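PDB 6QVI: ComZ from Thermus thermophilus, which is a competence-associated pilin with a beta-solenoid domain, thought to act as a DNA receptor at the pilus tip during natural transformation. Local coordinates for residues I441-G445 with T478-M484. Numbering follows the deposited sequence.
Sequences IYQRG and TSAGNQM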
loop_
_atom_site.group_PDB
_atom_site.type_symbol
_atom_site.label_atom_id
_atom_site.label_comp_id
_atom_site.label_asym_id
_atom_site.label_seq_id
_atom_site.Cartn_x
_atom_site.Cartn_y
_atom_site.Cartn_z
ATOM N N ILE A 441 -16.062 6.260 -10.231
ATOM C CA ILE A 441 -15.954 4.920 -10.803
ATOM C C ILE A 441 -17.207 4.140 -10.456
ATOM O O ILE A 441 -17.574 4.025 -9.284
ATOM C CB ILE A 441 -14.724 4.137 -10.309
ATOM C CG1 ILE A 441 -13.450 4.751 -10.845
ATOM C CG2 ILE A 441 -14.828 2.659 -10.747
ATOM C CD1 ILE A 441 -12.332 3.838 -10.706
ATOM N N TYR A 442 -17.814 3.548 -11.467
ATOM C CA TYR A 442 -18.970 2.697 -11.294
ATOM C C TYR A 442 -18.595 1.341 -11.854
ATOM O O TYR A 442 -18.311 1.222 -13.055
ATOM C CB TYR A 442 -20.189 3.274 -12.018
ATOM C CG TYR A 442 -21.530 2.835 -11.452
ATOM C CD1 TYR A 442 -21.856 1.490 -11.322
ATOM C CD2 TYR A 442 -22.440 3.778 -10.986
ATOM C CE1 TYR A 442 -23.071 1.107 -10.778
ATOM C CE2 TYR A 442 -23.640 3.410 -10.432
ATOM C CZ TYR A 442 -23.965 2.075 -10.331
ATOM O OH TYR A 442 -25.186 1.715 -9.776
ATOM N N GLN A 443 -18.626 0.320 -11.000
ATOM C CA GLN A 443 -18.418 -1.059 -11.436
ATOM C C GLN A 443 -19.751 -1.816 -11.417
ATOM O O GLN A 443 -20.292 -2.109 -10.342
ATOM C CB GLN A 443 -17.390 -1.755 -10.548
ATOM C CG GLN A 443 -17.437 -3.266 -10.630
ATOM C CD GLN A 443 -16.548 -3.905 -9.606
ATOM O OE1 GLN A 443 -15.709 -3.235 -9.007
ATOM N NE2 GLN A 443 -16.679 -5.212 -9.421
ATOM N N ARG A 444 -20.246 -2.186 -12.600
ATOM C CA ARG A 444 -21.371 -3.108 -12.668
ATOM C C ARG A 444 -20.983 -4.511 -13.150
ATOM O O ARG A 444 -21.832 -5.422 -13.094
ATOM C CB ARG A 444 -22.500 -2.547 -13.567
ATOM C CG ARG A 444 -22.730 -1.023 -13.507
ATOM C CD ARG A 444 -23.811 -0.500 -14.477
ATOM N NE ARG A 444 -24.225 0.867 -14.134
ATOM C CZ ARG A 444 -23.606 1.987 -14.506
ATOM N NH1 ARG A 444 -22.512 1.963 -15.258
ATOM N NH2 ARG A 444 -24.094 3.150 -14.099
ATOM N N GLY A 445 -19.732 -4.712 -13.595
ATOM C CA GLY A 445 -19.228 -6.058 -13.838
ATOM C C GLY A 445 -19.069 -6.861 -12.561
ATOM O O GLY A 445 -18.873 -6.315 -11.473
ATOM N N THR A 478 -24.863 0.166 -4.419
ATOM C CA THR A 478 -26.181 0.439 -4.929
ATOM C C THR A 478 -26.948 -0.801 -5.137
ATOM O O THR A 478 -26.366 -1.869 -5.258
ATOM C CB THR A 478 -26.112 1.076 -6.289
ATOM O OG1 THR A 478 -25.070 0.448 -7.028
ATOM C CG2 THR A 478 -25.854 2.518 -6.149
ATOM N N SER A 479 -28.262 -0.637 -5.237
ATOM C CA SER A 479 -29.129 -1.792 -5.421
ATOM C C SER A 479 -28.991 -2.373 -6.823
ATOM O O SER A 479 -29.106 -3.594 -7.008
ATOM C CB SER A 479 -30.561 -1.413 -5.137
ATOM O OG SER A 479 -31.150 -1.024 -6.368
ATOM N N ALA A 480 -28.907 -1.525 -7.844
ATOM C CA ALA A 480 -28.829 -2.032 -9.213
ATOM C C ALA A 480 -28.023 -1.071 -10.081
ATOM O O ALA A 480 -27.789 0.082 -9.710
ATOM C CB ALA A 480 -30.214 -2.261 -9.787
ATOM N N GLY A 481 -27.597 -1.564 -11.246
ATOM C CA GLY A 481 -26.846 -0.718 -12.161
ATOM C C GLY A 481 -27.599 0.535 -12.557
ATOM O O GLY A 481 -26.994 1.603 -12.731
ATOM N N ASN A 482 -28.929 0.416 -12.689
ATOM C CA ASN A 482 -29.849 1.535 -12.873
ATOM C C ASN A 482 -29.626 2.663 -11.870
ATOM O O ASN A 482 -29.917 3.826 -12.165
ATOM C CB ASN A 482 -31.271 1.003 -12.686
ATOM C CG ASN A 482 -31.457 -0.359 -13.313
ATOM O OD1 ASN A 482 -30.680 -0.766 -14.178
ATOM N ND2 ASN A 482 -32.448 -1.103 -12.829
ATOM N N GLN A 483 -29.179 2.299 -10.695
ATOM C CA GLN A 483 -29.128 3.251 -9.622
ATOM C C GLN A 483 -27.886 4.014 -9.383
ATOM O O GLN A 483 -26.824 3.626 -9.748
ATOM C CB GLN A 483 -29.478 2.519 -8.338
ATOM C CG GLN A 483 -30.380 3.298 -7.410
ATOM C CD GLN A 483 -31.798 3.291 -7.876
ATOM O OE1 GLN A 483 -32.213 2.394 -8.589
ATOM N NE2 GLN A 483 -32.553 4.282 -7.465
ATOM N N MET A 484 -28.060 5.134 -8.735
ATOM C CA MET A 484 -26.951 5.950 -8.354
ATOM C C MET A 484 -27.146 6.484 -6.952
ATOM O O MET A 484 -26.393 7.336 -6.507
ATOM C CB MET A 484 -26.783 7.083 -9.325
ATOM C CG MET A 484 -26.102 6.644 -10.593
ATOM S SD MET A 484 -24.628 7.592 -10.766
ATOM C CE MET A 484 -25.053 9.021 -9.803
#
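Extended backbone angles carry I441 to Q443 as a strand, and R444, with psi near zero, turns the chain out of it. Facing this end is the loop after strand 474-478, which folds back on itself: Q483 N donates to A480 O at 2.8 Å. The two backbones approach most closely at R444 and G481, whose CA atoms are 6.0 Å apart, and no main-chain hydrogen bond joins them. Parallel pairing places strand 441-443 between strands 409-415 and 457-461, and strand 474-478 follows 457-461, the stacked-rung arrangement of a beta-solenoid; the contact thus reaches across one intervening rung on the outside of the coil. Y442 spans the gap, its CA-to-CB bond directed toward the loop. Its OH gives a short hydrogen bond to Q483 O (2.5 Å) and lies 3.0 Å from T478 OG1, whose one proton has V460 O as a second acceptor within reach. M484 flanks the ring: CG is 4.1 Å from Y442 CE2, and SD sits 5.5 Å from the ring centroid, 81° off the normal, an edge-on Met-aromatic contact. R444 NE donates to G481 O (3.2 Å, 164°), while its NH1 forms a salt bridge with D414 in the neighbouring rung.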